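Long-range contact in adenylate kinase (Cryptosporidium parvum Iowa II, PDB 3BE4), which probably catalyses reversible phosphoryl transfer between ATP and AMP: residues L31-T36 and V87-P92. Residues are numbered along the deposited sequence; the frame is centred on the assembly and turned at random.
Sequences LAHLST and VLDGFP. With AP5 (bis(adenosine)-5'-pentaphosphate), chain C.
Segments 32-35 and 87-89 pair as parallel strands, their short axes 4.8 Å apart and 17° from parallel, with Val87 N giving a hydrogen bond to Ala32 O, Leu34 N to Val87 O, and Asp89 N to Leu34 O. The last of these is the most bent. His33 and Asp89 lie on the same face of the sheet. His33 NE2 donates to Asp89 OD2 over 2.7 Å, within the imidazole plane and on the anti lone pair of the oxygen. CG is anti to the backbone N in both (chi1 172° and 159°), and the side chains cross obliquely, with ring and carboxylate nearly coplanar. The side chain of Asp89 is also about 4 Å from a bound magnesium ion. On the other face, Leu34 and Leu88 run side by side, Leu34 CB 3.7 Å from Leu88 CD2.

Past the strands the two segments hold one adenine of AP5, the one bearing N6A. Thr36 OG1 donates to AP5 N7A at 2.8 Å, while AP5 N6A donates to Gly90 O at 3.0 Å. Thr36 CG2 rests 3.7 Å from Phe91 CB. A water bonds Asp89 O to a phosphate oxygen, AP5 O2A. Ser35 sits at the N-cap of helix 36-45, its OG hydrogen-bonded to Asp38 N. The parallel pair is part of the P-loop NTPase-type core, its carboxyl ends meeting AP5 at what is probably the AMP site, as in other adenylate kinases.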
loop_
_atom_site.group_PDB
_atom_site.type_symbol
_atom_site.label_atom_id
_atom_site.label_comp_id
_atom_site.label_asym_id
_atom_site.label_seq_id
_atom_site.Cartn_x
_atom_site.Cartn_y
_atom_site.Cartn_z
ATOM N N LEU A 31 -6.817 7.243 -10.394
ATOM C CA LEU A 31 -6.388 5.816 -10.452
ATOM C C LEU A 31 -7.123 4.983 -9.437
ATOM O O LEU A 31 -7.484 5.469 -8.342
ATOM C CB LEU A 31 -4.905 5.733 -10.179
ATOM C CG LEU A 31 -3.956 6.649 -10.969
ATOM C CD1 LEU A 31 -2.417 6.308 -10.725
ATOM C CD2 LEU A 31 -4.243 6.516 -12.498
ATOM N N ALA A 32 -7.225 3.657 -9.702
ATOM C CA ALA A 32 -7.859 2.775 -8.691
ATOM C C ALA A 32 -6.765 2.465 -7.636
ATOM O O ALA A 32 -5.658 2.208 -8.091
ATOM C CB ALA A 32 -8.177 1.461 -9.363
ATOM N N HIS A 33 -7.055 2.591 -6.349
ATOM C CA HIS A 33 -6.026 2.303 -5.388
ATOM C C HIS A 33 -6.273 0.837 -4.927
ATOM O O HIS A 33 -7.348 0.538 -4.339
ATOM C CB HIS A 33 -6.267 3.230 -4.246
ATOM C CG HIS A 33 -5.395 2.929 -3.084
ATOM N ND1 HIS A 33 -5.789 3.233 -1.809
ATOM C CD2 HIS A 33 -4.141 2.386 -3.002
ATOM C CE1 HIS A 33 -4.841 2.854 -0.945
ATOM N NE2 HIS A 33 -3.809 2.390 -1.656
ATOM N N LEU A 34 -5.285 -0.045 -5.116
ATOM C CA LEU A 34 -5.407 -1.380 -4.624
ATOM C C LEU A 34 -4.402 -1.697 -3.508
ATOM O O LEU A 34 -3.243 -1.867 -3.844
ATOM C CB LEU A 34 -5.170 -2.366 -5.768
ATOM C CG LEU A 34 -6.280 -2.644 -6.856
ATOM C CD1 LEU A 34 -6.413 -1.564 -7.750
ATOM C CD2 LEU A 34 -5.900 -3.852 -7.756
ATOM N N SER A 35 -4.838 -1.573 -2.250
ATOM C CA SER A 35 -4.040 -1.922 -1.119
ATOM C C SER A 35 -4.482 -3.326 -0.793
ATOM O O SER A 35 -5.625 -3.444 -0.316
ATOM C CB SER A 35 -4.298 -0.947 0.013
ATOM O OG SER A 35 -3.903 -1.465 1.275
ATOM N N THR A 36 -3.595 -4.382 -0.947
ATOM C CA THR A 36 -4.063 -5.644 -0.606
ATOM C C THR A 36 -4.242 -5.787 0.957
ATOM O O THR A 36 -5.120 -6.596 1.369
ATOM C CB THR A 36 -3.028 -6.686 -1.040
ATOM O OG1 THR A 36 -1.765 -6.116 -0.902
ATOM C CG2 THR A 36 -3.227 -6.996 -2.548
ATOM N N VAL A 87 -2.969 2.270 -8.799
ATOM C CA VAL A 87 -1.787 2.314 -7.943
ATOM C C VAL A 87 -1.876 1.158 -6.923
ATOM O O VAL A 87 -2.847 1.037 -6.193
ATOM C CB VAL A 87 -1.603 3.691 -7.228
ATOM C CG1 VAL A 87 -2.870 4.193 -6.469
ATOM C CG2 VAL A 87 -0.377 3.614 -6.325
ATOM N N LEU A 88 -0.910 0.264 -7.063
ATOM C CA LEU A 88 -0.796 -0.971 -6.165
ATOM C C LEU A 88 0.085 -0.610 -4.989
ATOM O O LEU A 88 1.088 0.032 -5.128
ATOM C CB LEU A 88 -0.166 -2.127 -6.965
ATOM C CG LEU A 88 -0.889 -2.474 -8.219
ATOM C CD1 LEU A 88 -0.188 -3.676 -8.943
ATOM C CD2 LEU A 88 -2.299 -2.668 -8.121
ATOM N N ASP A 89 -0.406 -0.987 -3.753
ATOM C CA ASP A 89 0.185 -0.443 -2.543
ATOM C C ASP A 89 0.257 -1.730 -1.629
ATOM O O ASP A 89 -0.712 -2.313 -1.147
ATOM C CB ASP A 89 -0.909 0.556 -2.023
ATOM C CG ASP A 89 -0.779 0.883 -0.537
ATOM O OD1 ASP A 89 0.175 0.363 0.177
ATOM O OD2 ASP A 89 -1.685 1.684 -0.088
ATOM N N GLY A 90 1.536 -2.074 -1.455
ATOM C CA GLY A 90 1.714 -3.320 -0.632
ATOM C C GLY A 90 1.608 -4.571 -1.468
ATOM O O GLY A 90 1.333 -5.625 -0.917
ATOM N N PHE A 91 1.506 -4.418 -2.774
ATOM C CA PHE A 91 1.448 -5.600 -3.699
ATOM C C PHE A 91 2.103 -5.090 -4.933
ATOM O O PHE A 91 1.787 -3.990 -5.383
ATOM C CB PHE A 91 -0.034 -5.985 -4.022
ATOM C CG PHE A 91 -0.123 -7.048 -5.044
ATOM C CD1 PHE A 91 -0.208 -8.402 -4.669
ATOM C CD2 PHE A 91 -0.003 -6.718 -6.374
ATOM C CE1 PHE A 91 -0.202 -9.405 -5.698
ATOM C CE2 PHE A 91 -0.038 -7.741 -7.371
ATOM C CZ PHE A 91 -0.087 -9.054 -7.027
ATOM N N PRO A 92 2.892 -5.893 -5.562
ATOM C CA PRO A 92 3.412 -7.192 -5.001
ATOM C C PRO A 92 4.322 -7.042 -3.811
ATOM O O PRO A 92 4.958 -6.020 -3.695
ATOM C CB PRO A 92 4.315 -7.745 -6.196
ATOM C CG PRO A 92 4.625 -6.564 -6.958
ATOM C CD PRO A 92 3.446 -5.587 -6.883
HETATM P PA AP5 C . -0.996 -3.295 4.941
HETATM O O1A AP5 C . -2.358 -2.739 5.390
HETATM O O2A AP5 C . -0.475 -2.942 3.627
HETATM O O3A AP5 C . 0.094 -2.954 6.063
HETATM P PB AP5 C . 1.665 -2.738 5.962
HETATM O O1B AP5 C . 2.227 -3.471 4.843
HETATM O O2B AP5 C . 2.215 -2.927 7.382
HETATM O O3B AP5 C . 1.683 -1.101 5.580
HETATM P PG AP5 C . 0.875 0.076 6.223
HETATM O O1G AP5 C . 1.040 -0.007 7.701
HETATM O O2G AP5 C . -0.472 0.045 5.624
HETATM O O3G AP5 C . 1.786 1.230 5.643
HETATM P PD AP5 C . 1.554 2.452 4.586
HETATM O O1D AP5 C . 0.209 2.312 4.014
HETATM O O2D AP5 C . 2.764 2.472 3.747
HETATM O O3D AP5 C . 1.676 3.730 5.541
HETATM P PE AP5 C . 0.526 4.745 5.974
HETATM O O1E AP5 C . -0.526 4.006 6.613
HETATM O O2E AP5 C . 0.155 5.678 4.839
HETATM O O5F AP5 C . -0.959 -4.892 4.980
HETATM C C5F AP5 C . -1.592 -5.428 6.152
HETATM C C4F AP5 C . -1.029 -6.908 6.219
HETATM O O4F AP5 C . -1.797 -7.669 5.318
HETATM C C3F AP5 C . 0.387 -7.160 5.862
HETATM O O3F AP5 C . 1.258 -6.918 6.945
HETATM C C2F AP5 C . 0.248 -8.666 5.554
HETATM O O2F AP5 C . -0.019 -9.438 6.788
HETATM C C1F AP5 C . -1.017 -8.726 4.716
HETATM N N9A AP5 C . -0.724 -8.454 3.334
HETATM C C8A AP5 C . -1.129 -7.264 2.669
HETATM N N7A AP5 C . -0.739 -7.296 1.406
HETATM C C5A AP5 C . -0.109 -8.541 1.201
HETATM C C6A AP5 C . 0.426 -9.120 0.067
HETATM N N6A AP5 C . 0.640 -8.566 -1.132
HETATM N N1A AP5 C . 0.967 -10.411 0.284
HETATM C C2A AP5 C . 0.820 -10.983 1.460
HETATM N N3A AP5 C . 0.297 -10.461 2.590
HETATM C C4A AP5 C . -0.268 -9.180 2.408
HETATM O O5J AP5 C . 1.331 5.656 6.969
HETATM C C5J AP5 C . 1.730 5.123 8.325
HETATM C C4J AP5 C . 1.685 6.353 9.257
HETATM O O4J AP5 C . 2.619 7.399 8.925
HETATM C C3J AP5 C . 0.272 6.930 9.383
HETATM O O3J AP5 C . 0.052 7.333 10.718
HETATM C C2J AP5 C . 0.485 8.149 8.541
HETATM O O2J AP5 C . -0.382 9.201 8.940
HETATM C C1J AP5 C . 1.825 8.696 8.775
HETATM N N9B AP5 C . 2.530 9.369 7.728
HETATM C C8B AP5 C . 2.412 9.145 6.357
HETATM N N7B AP5 C . 3.299 9.937 5.728
HETATM C C5B AP5 C . 3.977 10.670 6.673
HETATM C C6B AP5 C . 5.124 11.523 6.624
HETATM N N6B AP5 C . 5.663 11.839 5.446
HETATM N N1B AP5 C . 5.583 12.047 7.794
HETATM C C2B AP5 C . 5.036 11.627 9.016
HETATM N N3B AP5 C . 4.000 10.742 9.133
HETATM C C4B AP5 C . 3.524 10.179 7.962
HETATM O O HOH W 1 -1.235 -3.606 1.196
#